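PDB 3DJE: fructosyl amine: oxygen oxidoreductase from Aspergillus fumigatus, which oxidatively deglycates fructosyl amines and amino acids, using bound FAD and molecular oxygen. Local coordinates for residues 14-22 / 359-370; 300-310 / 421-432. All coordinates share one frame; numbering follows the deposited sequence.

Contact 1 and contact 2 mark two different depths of one chain. The first, 14-22 against 359-370, is fully buried, its centre about 7 Å from that of the chain, and both of its segments touch FAD, while Gly364, Arg365 and Lys368 also line the pocket of the thio-fructose ligand FSA. Contact 2, 300-310 against 421-432, lies at the surface, its centre about 20 Å from that of the chain, and packs on side chains of strands 232-242, 274-289 and 331-339 of the large mixed sheet. The centres of contact 1 and contact 2 are about 25 Å apart, and the nearest atoms of contact 1 and contact 2 about 14 Å. Even so, the side chain of Ile305 in contact 2 comes within about 9 Å of FAD and about 12 Å of FSA.

Contact 1 (14-22 / 359-370). With FAD (flavin-adenine dinucleotide), chain C; FSA (1-S-(carboxymethyl)-1-thio-beta-D-fructopyranose), chain D.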
# COMPACT_ATOMS: atom_id res chain seq x y z
N ALA A 14 4.00 7.19 11.10
CA ALA A 14 5.28 6.52 10.82
C ALA A 14 5.10 5.28 9.94
O ALA A 14 5.80 4.27 10.11
CB ALA A 14 5.98 6.16 12.14
N GLY A 15 4.16 5.36 9.01
CA GLY A 15 3.92 4.27 8.07
C GLY A 15 4.84 4.38 6.88
O GLY A 15 5.95 4.92 6.97
N THR A 16 4.37 3.87 5.75
CA THR A 16 5.22 3.78 4.57
C THR A 16 5.75 5.16 4.13
O THR A 16 6.96 5.38 3.99
CB THR A 16 4.46 3.13 3.40
OG1 THR A 16 3.77 1.97 3.86
CG2 THR A 16 5.43 2.76 2.30
N TRP A 17 4.82 6.08 3.92
CA TRP A 17 5.18 7.37 3.35
C TRP A 17 5.74 8.34 4.40
O TRP A 17 6.64 9.12 4.11
CB TRP A 17 3.99 7.94 2.59
CG TRP A 17 3.73 7.25 1.27
CD1 TRP A 17 4.20 6.02 0.86
CD2 TRP A 17 2.96 7.77 0.19
NE1 TRP A 17 3.76 5.76 -0.42
CE2 TRP A 17 3.00 6.82 -0.85
CE3 TRP A 17 2.22 8.96 0.01
CZ2 TRP A 17 2.34 7.02 -2.06
CZ3 TRP A 17 1.57 9.16 -1.21
CH2 TRP A 17 1.63 8.18 -2.22
N GLY A 18 5.24 8.25 5.65
CA GLY A 18 5.81 9.03 6.75
C GLY A 18 7.27 8.65 7.00
O GLY A 18 8.12 9.54 7.17
N THR A 19 7.55 7.35 7.00
CA THR A 19 8.93 6.89 7.19
C THR A 19 9.81 7.32 6.02
O THR A 19 10.95 7.79 6.23
CB THR A 19 9.00 5.38 7.46
OG1 THR A 19 8.37 5.12 8.71
CG2 THR A 19 10.45 4.88 7.53
N SER A 20 9.29 7.19 4.79
CA SER A 20 10.05 7.64 3.61
C SER A 20 10.41 9.13 3.74
O SER A 20 11.56 9.57 3.48
CB SER A 20 9.25 7.43 2.33
OG SER A 20 10.13 7.57 1.22
N THR A 21 9.41 9.91 4.16
CA THR A 21 9.60 11.34 4.35
C THR A 21 10.65 11.62 5.43
O THR A 21 11.54 12.47 5.23
CB THR A 21 8.26 12.04 4.65
OG1 THR A 21 7.35 11.79 3.57
CG2 THR A 21 8.47 13.54 4.75
N ALA A 22 10.57 10.91 6.56
CA ALA A 22 11.54 11.07 7.64
C ALA A 22 12.96 10.80 7.16
O ALA A 22 13.89 11.57 7.42
CB ALA A 22 11.18 10.17 8.81
N GLY A 359 0.94 14.11 2.37
CA GLY A 359 1.59 13.01 1.68
C GLY A 359 0.69 11.80 1.81
O GLY A 359 0.89 10.97 2.70
N CYS A 360 -0.33 11.74 0.97
CA CYS A 360 -1.31 10.66 1.09
C CYS A 360 -2.02 10.32 -0.21
O CYS A 360 -1.52 10.62 -1.28
CB CYS A 360 -2.32 10.94 2.21
SG CYS A 360 -3.09 12.51 2.02
N GLY A 361 -3.17 9.64 -0.09
CA GLY A 361 -3.87 9.11 -1.25
C GLY A 361 -3.05 8.10 -2.04
O GLY A 361 -3.08 8.09 -3.26
N ALA A 362 -2.33 7.22 -1.33
CA ALA A 362 -1.52 6.19 -1.99
C ALA A 362 -2.36 5.20 -2.81
O ALA A 362 -1.82 4.44 -3.62
CB ALA A 362 -0.67 5.45 -0.97
N SER A 363 -3.68 5.20 -2.59
CA SER A 363 -4.62 4.55 -3.52
C SER A 363 -4.34 3.04 -3.72
O SER A 363 -4.53 2.48 -4.82
CB SER A 363 -4.66 5.31 -4.85
OG SER A 363 -5.12 6.65 -4.65
N GLY A 364 -3.93 2.39 -2.64
CA GLY A 364 -3.71 0.94 -2.65
C GLY A 364 -2.61 0.50 -3.58
O GLY A 364 -2.61 -0.65 -4.04
N ARG A 365 -1.64 1.39 -3.84
CA ARG A 365 -0.53 1.01 -4.71
C ARG A 365 0.75 1.73 -4.31
O ARG A 365 1.66 1.86 -5.12
CB ARG A 365 -0.89 1.27 -6.17
CG ARG A 365 -1.04 2.74 -6.53
CD ARG A 365 -1.66 2.88 -7.92
NE ARG A 365 -1.76 4.28 -8.34
CZ ARG A 365 -0.81 4.94 -8.99
NH1 ARG A 365 0.35 4.34 -9.29
NH2 ARG A 365 -1.00 6.21 -9.34
N GLY A 366 0.84 2.18 -3.06
CA GLY A 366 1.93 3.05 -2.67
C GLY A 366 3.15 2.40 -2.04
O GLY A 366 4.14 3.10 -1.79
N PHE A 367 3.13 1.10 -1.75
CA PHE A 367 4.27 0.57 -1.00
C PHE A 367 5.56 0.65 -1.80
O PHE A 367 6.63 0.98 -1.25
CB PHE A 367 4.12 -0.85 -0.46
CG PHE A 367 5.31 -1.23 0.38
CD1 PHE A 367 5.41 -0.77 1.70
CD2 PHE A 367 6.39 -1.91 -0.18
CE1 PHE A 367 6.57 -1.03 2.47
CE2 PHE A 367 7.54 -2.18 0.59
CZ PHE A 367 7.63 -1.73 1.91
N LYS A 368 5.46 0.32 -3.07
CA LYS A 368 6.65 0.21 -3.90
C LYS A 368 7.45 1.51 -3.96
O LYS A 368 8.62 1.48 -4.32
CB LYS A 368 6.30 -0.29 -5.31
CG LYS A 368 5.45 0.66 -6.11
CD LYS A 368 4.99 0.01 -7.44
CE LYS A 368 3.88 -1.02 -7.27
NZ LYS A 368 2.59 -0.41 -6.77
N TYR A 369 6.82 2.64 -3.59
CA TYR A 369 7.50 3.95 -3.57
C TYR A 369 8.24 4.26 -2.27
O TYR A 369 8.78 5.37 -2.10
CB TYR A 369 6.51 5.07 -3.92
CG TYR A 369 5.79 4.80 -5.21
CD1 TYR A 369 6.31 5.24 -6.43
CD2 TYR A 369 4.60 4.07 -5.23
CE1 TYR A 369 5.66 4.97 -7.63
CE2 TYR A 369 3.95 3.80 -6.41
CZ TYR A 369 4.48 4.23 -7.60
OH TYR A 369 3.80 3.93 -8.76
N LEU A 370 8.30 3.30 -1.36
CA LEU A 370 9.02 3.50 -0.10
C LEU A 370 10.41 4.14 -0.28
O LEU A 370 10.77 5.07 0.46
CB LEU A 370 9.12 2.20 0.69
CG LEU A 370 9.95 2.27 1.99
CD1 LEU A 370 9.36 3.26 3.01
CD2 LEU A 370 10.14 0.90 2.64
PA FAD C . 0.40 3.43 6.10
O1A FAD C . 1.66 2.76 5.78
O2A FAD C . -0.80 2.59 6.39
O5B FAD C . 0.75 4.40 7.30
C5B FAD C . -0.24 5.16 8.00
C4B FAD C . 0.33 5.44 9.40
O4B FAD C . -0.59 6.39 9.96
C3B FAD C . 0.22 4.14 10.24
O3B FAD C . 1.51 3.72 10.71
C2B FAD C . -0.70 4.59 11.39
O2B FAD C . -0.30 4.02 12.67
C1B FAD C . -0.56 6.14 11.33
N9A FAD C . -1.67 6.73 12.14
C8A FAD C . -2.96 6.34 12.22
N7A FAD C . -3.60 7.11 13.12
C5A FAD C . -2.71 7.99 13.61
C6A FAD C . -2.77 9.00 14.57
N6A FAD C . -3.94 9.25 15.22
N1A FAD C . -1.66 9.72 14.83
C2A FAD C . -0.51 9.47 14.20
N3A FAD C . -0.41 8.50 13.29
C4A FAD C . -1.49 7.75 12.98
N1 FAD C . 1.40 -1.47 -2.59
C2 FAD C . 2.40 -1.86 -3.48
O2 FAD C . 3.17 -1.04 -3.98
N3 FAD C . 2.52 -3.21 -3.81
C4 FAD C . 1.66 -4.17 -3.29
O4 FAD C . 1.80 -5.36 -3.61
C4X FAD C . 0.65 -3.76 -2.41
N5 FAD C . -0.24 -4.70 -1.89
C5X FAD C . -1.13 -4.31 -0.89
C6 FAD C . -1.86 -5.30 -0.23
C7 FAD C . -2.72 -4.95 0.81
C7M FAD C . -3.51 -6.08 1.48
C8 FAD C . -2.83 -3.62 1.21
C8M FAD C . -3.73 -3.26 2.41
C9 FAD C . -2.08 -2.64 0.55
C9A FAD C . -1.22 -2.98 -0.49
N10 FAD C . -0.46 -2.01 -1.18
C10 FAD C . 0.53 -2.42 -2.07
C1' FAD C . -0.69 -0.58 -0.95
C2' FAD C . 0.31 -0.05 0.07
O2' FAD C . 0.46 -1.00 1.15
C3' FAD C . -0.18 1.30 0.61
O3' FAD C . -0.58 2.13 -0.50
C4' FAD C . 0.91 2.05 1.38
O4' FAD C . 1.59 1.20 2.29
C5' FAD C . 0.26 3.20 2.15
O5' FAD C . 1.27 3.95 2.84
P FAD C . 0.86 5.17 3.80
O1P FAD C . -0.02 6.11 3.04
O2P FAD C . 2.12 5.65 4.40
O3P FAD C . -0.02 4.50 4.96
OAB FSA D . 0.75 -2.21 -6.84
CAL FSA D . 0.82 -3.44 -7.07
OAA FSA D . 1.56 -3.91 -7.97
CAH FSA D . -0.02 -4.42 -6.29
SAK FSA D . -1.15 -3.62 -5.19
C1 FSA D . -1.92 -5.12 -4.62
C2 FSA D . -3.30 -4.83 -4.03
O2 FSA D . -3.70 -5.92 -3.18
C3 FSA D . -4.35 -4.65 -5.14
O3 FSA D . -4.53 -5.89 -5.85
C4 FSA D . -5.68 -4.13 -4.59
O4 FSA D . -6.55 -3.80 -5.69
C5 FSA D . -5.49 -2.87 -3.74
O5 FSA D . -5.11 -1.75 -4.54
C6 FSA D . -4.44 -3.14 -2.67
O6 FSA D . -3.22 -3.59 -3.29
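Trp17 points the N-H edge of its indole at the loop 359-370: NE1 donates to Gly366 O at 3.0 Å, nearly straight at 169°. This is the FAD site of a Rossmann-type fold, where helix 16-27 starts at the diphosphate and the loop following strand 356-360 runs along the ribityl chain to the flavin. Gly366 O is approached above its carbonyl plane by the indole and from the opposite face by Tyr369 N, the bond that opens the 3-10 segment 367-369. Ala362 CB sits over one face of the Trp17 six-membered ring, 3.9 Å from its centroid, a CH-pi contact, while Gly359 O lies at the edge. Thr16 puts its two branches to different uses: CG2, anti to the backbone N, meets Phe367 CD1 at 3.6 Å, the side chains crossing at about a right angle, and OG1 donates to FAD O1A and accepts from FAD O4'. Amides of Thr16 and Trp17 hold the two phosphates. Further along the helix, Ser20 OG donates to Leu370 O. At the substrate end, Lys368 bends at chi3 and chi4, so that NZ donates to FSA OAB at 2.6 Å and to FAD O2 at 2.9 Å.

Contact 2 (300-310 / 421-432); sequences FEKTQIPKEAE and FHDVKEWTNVQY
Gln304 sets CG anti to its carbonyl carbon and then bends about CB-CG (chi2 -61°), laying its amide beside Thr428 and Val430, while Thr428 chi1 of 56° places OG1 between its own N and carbonyl carbon, facing Gln304. The backbones meet in a single beta bridge, Pro306 with Trp427, where the loop after strand 419-420 runs past the entry to helix 307-320. Gln304 OE1 accepts twice: from Thr428 OG1 at 2.7 Å, in the carbonyl plane on a lone pair, and from Val430 N, somewhat tilted from that plane. Its NE2 returns a bond to Val430 O, also on a lone pair. Two acceptor bonds and one donor bond thus fix the rotation of the amide. Thr428 OG1 in turn accepts from Ile305 N, and Thr428 N donates to Ile305 O; Lys307 N reaches Glu426 O at 2.9 Å.

At the bridge itself, the indole of Trp427 is sandwiched. Lys302 lies across one face, CD 3.7 Å from the centroid of the six-membered ring and almost on its normal, and Pro306 packs on the opposite face, CD 3.7 Å from Trp427 CZ3. Pro306 CB and CG also touch Val424. Next to it, the edge of Phe300 meets the face of Phe421 in a T-shaped pair, planes at 70°, and Tyr284 of strand 274-289 stacks with Phe421. At the other end, a water 2.6 Å from both Glu301 OE2 and Tyr432 OH joins these side chains, donating to the carboxylate oxygen.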
# COMPACT_ATOMS: atom_id res chain seq x y z
N PHE A 300 -10.55 0.67 10.92
CA PHE A 300 -10.37 0.03 12.20
C PHE A 300 -9.42 -1.15 12.07
O PHE A 300 -9.28 -1.72 10.98
CB PHE A 300 -11.72 -0.43 12.80
CG PHE A 300 -12.45 -1.44 11.95
CD1 PHE A 300 -12.30 -2.80 12.19
CD2 PHE A 300 -13.31 -1.02 10.93
CE1 PHE A 300 -12.98 -3.75 11.41
CE2 PHE A 300 -13.99 -1.96 10.14
CZ PHE A 300 -13.82 -3.33 10.39
N GLU A 301 -8.77 -1.51 13.17
CA GLU A 301 -7.85 -2.65 13.20
C GLU A 301 -8.63 -3.95 13.40
O GLU A 301 -9.53 -4.03 14.25
CB GLU A 301 -6.82 -2.49 14.33
CG GLU A 301 -5.79 -3.61 14.34
CD GLU A 301 -4.82 -3.59 15.53
OE1 GLU A 301 -4.98 -2.79 16.49
OE2 GLU A 301 -3.88 -4.42 15.48
N LYS A 302 -8.31 -4.96 12.60
CA LYS A 302 -8.86 -6.30 12.83
C LYS A 302 -7.91 -7.38 12.30
O LYS A 302 -7.52 -7.38 11.13
CB LYS A 302 -10.26 -6.46 12.23
CG LYS A 302 -10.96 -7.73 12.71
CD LYS A 302 -12.41 -7.50 13.08
CE LYS A 302 -12.99 -8.74 13.73
NZ LYS A 302 -12.84 -8.72 15.21
N THR A 303 -7.54 -8.29 13.19
CA THR A 303 -6.63 -9.37 12.87
C THR A 303 -7.45 -10.63 12.50
O THR A 303 -7.17 -11.74 12.97
CB THR A 303 -5.62 -9.60 14.02
OG1 THR A 303 -5.12 -8.33 14.48
CG2 THR A 303 -4.45 -10.39 13.53
N GLN A 304 -8.43 -10.42 11.63
CA GLN A 304 -9.25 -11.49 11.05
C GLN A 304 -9.68 -10.97 9.68
O GLN A 304 -9.48 -9.80 9.36
CB GLN A 304 -10.52 -11.76 11.88
CG GLN A 304 -10.33 -12.25 13.33
CD GLN A 304 -9.58 -13.57 13.46
OE1 GLN A 304 -9.38 -14.30 12.48
NE2 GLN A 304 -9.15 -13.88 14.68
N ILE A 305 -10.26 -11.85 8.88
CA ILE A 305 -10.90 -11.41 7.65
C ILE A 305 -12.35 -11.90 7.62
O ILE A 305 -12.67 -12.86 8.31
CB ILE A 305 -10.13 -11.87 6.39
CG1 ILE A 305 -10.03 -13.40 6.31
CG2 ILE A 305 -8.73 -11.23 6.36
CD1 ILE A 305 -9.54 -13.91 4.97
N PRO A 306 -13.22 -11.24 6.83
CA PRO A 306 -14.60 -11.75 6.66
C PRO A 306 -14.61 -13.18 6.14
O PRO A 306 -13.75 -13.55 5.34
CB PRO A 306 -15.20 -10.81 5.61
CG PRO A 306 -14.41 -9.53 5.78
CD PRO A 306 -13.02 -10.00 6.05
N LYS A 307 -15.59 -13.98 6.56
CA LYS A 307 -15.68 -15.36 6.08
C LYS A 307 -15.81 -15.43 4.56
O LYS A 307 -15.27 -16.34 3.94
CB LYS A 307 -16.81 -16.11 6.79
CG LYS A 307 -16.48 -16.48 8.23
CD LYS A 307 -15.84 -17.86 8.35
CE LYS A 307 -16.90 -18.96 8.49
NZ LYS A 307 -16.31 -20.31 8.75
N GLU A 308 -16.51 -14.46 3.96
CA GLU A 308 -16.65 -14.43 2.50
C GLU A 308 -15.27 -14.28 1.83
O GLU A 308 -15.03 -14.85 0.75
CB GLU A 308 -17.63 -13.34 2.05
CG GLU A 308 -17.23 -11.93 2.44
CD GLU A 308 -17.98 -10.86 1.67
OE1 GLU A 308 -18.60 -11.19 0.62
OE2 GLU A 308 -17.93 -9.70 2.12
N ALA A 309 -14.38 -13.53 2.48
CA ALA A 309 -13.00 -13.36 1.99
C ALA A 309 -12.21 -14.66 2.08
O ALA A 309 -11.50 -15.02 1.14
CB ALA A 309 -12.28 -12.23 2.74
N GLU A 310 -12.35 -15.38 3.19
CA GLU A 310 -11.80 -16.73 3.29
C GLU A 310 -12.27 -17.62 2.14
O GLU A 310 -11.47 -18.34 1.55
CB GLU A 310 -12.16 -17.38 4.61
CG GLU A 310 -11.79 -18.86 4.67
CD GLU A 310 -12.00 -19.47 6.05
OE1 GLU A 310 -12.85 -18.96 6.81
OE2 GLU A 310 -11.32 -20.48 6.36
N PHE A 421 -17.96 -3.19 5.43
CA PHE A 421 -17.84 -4.04 6.60
C PHE A 421 -19.13 -4.15 7.42
O PHE A 421 -19.31 -5.13 8.15
CB PHE A 421 -16.68 -3.58 7.49
CG PHE A 421 -15.32 -3.97 6.96
CD1 PHE A 421 -14.97 -5.32 6.82
CD2 PHE A 421 -14.37 -3.00 6.63
CE1 PHE A 421 -13.70 -5.69 6.34
CE2 PHE A 421 -13.10 -3.37 6.14
CZ PHE A 421 -12.77 -4.71 6.00
N HIS A 422 -20.01 -3.16 7.28
CA HIS A 422 -21.33 -3.23 7.94
C HIS A 422 -22.16 -4.40 7.43
O HIS A 422 -23.08 -4.86 8.12
CB HIS A 422 -22.10 -1.91 7.78
CG HIS A 422 -21.52 -0.78 8.57
ND1 HIS A 422 -20.60 0.10 8.05
CD2 HIS A 422 -21.72 -0.40 9.86
CE1 HIS A 422 -20.26 0.98 8.98
NE2 HIS A 422 -20.93 0.70 10.08
N ASP A 423 -21.85 -4.88 6.23
CA ASP A 423 -22.53 -6.04 5.63
C ASP A 423 -21.92 -7.37 6.05
O ASP A 423 -22.49 -8.43 5.78
CB ASP A 423 -22.52 -5.94 4.10
CG ASP A 423 -23.25 -4.71 3.57
OD1 ASP A 423 -24.05 -4.10 4.31
OD2 ASP A 423 -23.02 -4.35 2.40
N VAL A 424 -20.77 -7.32 6.73
CA VAL A 424 -20.09 -8.53 7.19
C VAL A 424 -20.67 -8.99 8.52
O VAL A 424 -20.72 -8.21 9.47
CB VAL A 424 -18.55 -8.31 7.31
CG1 VAL A 424 -17.86 -9.57 7.83
CG2 VAL A 424 -17.98 -7.88 5.97
N LYS A 425 -21.09 -10.25 8.55
CA LYS A 425 -21.72 -10.87 9.73
C LYS A 425 -20.83 -11.89 10.44
O LYS A 425 -21.03 -12.20 11.62
CB LYS A 425 -23.03 -11.56 9.32
CG LYS A 425 -24.30 -10.72 9.54
CD LYS A 425 -24.47 -9.59 8.52
CE LYS A 425 -25.22 -8.41 9.13
NZ LYS A 425 -25.52 -7.35 8.14
N GLU A 426 -19.85 -12.44 9.72
CA GLU A 426 -19.00 -13.49 10.24
C GLU A 426 -17.56 -13.25 9.85
O GLU A 426 -17.28 -12.88 8.70
CB GLU A 426 -19.46 -14.86 9.72
CG GLU A 426 -20.83 -15.31 10.23
CD GLU A 426 -21.32 -16.57 9.55
OE1 GLU A 426 -20.78 -17.66 9.84
OE2 GLU A 426 -22.26 -16.47 8.72
N TRP A 427 -16.67 -13.45 10.81
CA TRP A 427 -15.23 -13.31 10.60
C TRP A 427 -14.52 -14.62 10.88
O TRP A 427 -15.08 -15.53 11.52
CB TRP A 427 -14.68 -12.22 11.52
CG TRP A 427 -15.20 -10.85 11.23
CD1 TRP A 427 -16.43 -10.34 11.56
CD2 TRP A 427 -14.50 -9.79 10.57
NE1 TRP A 427 -16.54 -9.04 11.13
CE2 TRP A 427 -15.37 -8.67 10.52
CE3 TRP A 427 -13.22 -9.67 10.00
CZ2 TRP A 427 -15.00 -7.46 9.94
CZ3 TRP A 427 -12.85 -8.47 9.42
CH2 TRP A 427 -13.74 -7.38 9.40
N THR A 428 -13.28 -14.74 10.41
CA THR A 428 -12.42 -15.88 10.74
C THR A 428 -12.05 -15.92 12.24
O THR A 428 -12.30 -14.96 12.97
CB THR A 428 -11.14 -15.88 9.87
OG1 THR A 428 -10.46 -14.63 10.04
CG2 THR A 428 -11.49 -16.07 8.40
N ASN A 429 -11.46 -17.03 12.68
CA ASN A 429 -11.09 -17.26 14.08
C ASN A 429 -9.62 -17.66 14.19
O ASN A 429 -9.25 -18.59 14.93
CB ASN A 429 -12.00 -18.34 14.70
CG ASN A 429 -11.63 -18.68 16.15
OD1 ASN A 429 -11.44 -17.79 16.99
ND2 ASN A 429 -11.53 -19.98 16.45
N VAL A 430 -8.78 -16.95 13.46
CA VAL A 430 -7.35 -17.25 13.40
C VAL A 430 -6.64 -16.71 14.65
O VAL A 430 -7.05 -15.69 15.21
CB VAL A 430 -6.72 -16.68 12.10
CG1 VAL A 430 -5.26 -17.10 11.97
CG2 VAL A 430 -7.50 -17.14 10.87
N GLN A 431 -5.59 -17.41 15.07
CA GLN A 431 -4.74 -16.99 16.18
C GLN A 431 -4.24 -15.55 16.01
O GLN A 431 -3.88 -15.14 14.90
CB GLN A 431 -3.54 -17.93 16.27
CG GLN A 431 -2.60 -17.64 17.42
CD GLN A 431 -3.12 -18.19 18.73
OE1 GLN A 431 -3.58 -17.45 19.59
NE2 GLN A 431 -3.06 -19.51 18.87
N TYR A 432 -4.23 -14.80 17.11
CA TYR A 432 -3.70 -13.44 17.09
C TYR A 432 -2.18 -13.45 17.05
O TYR A 432 -1.53 -14.31 17.66
CB TYR A 432 -4.20 -12.64 18.31
CG TYR A 432 -3.58 -11.26 18.42
CD1 TYR A 432 -4.00 -10.22 17.59
CD2 TYR A 432 -2.57 -10.99 19.35
CE1 TYR A 432 -3.44 -8.94 17.68
CE2 TYR A 432 -1.99 -9.72 19.45
CZ TYR A 432 -2.44 -8.70 18.61
OH TYR A 432 -1.90 -7.44 18.69
O HOH W 1 -2.03 -5.54 16.88
O HOH W 2 -4.92 -13.71 12.54
O HOH W 3 -6.42 -12.77 15.54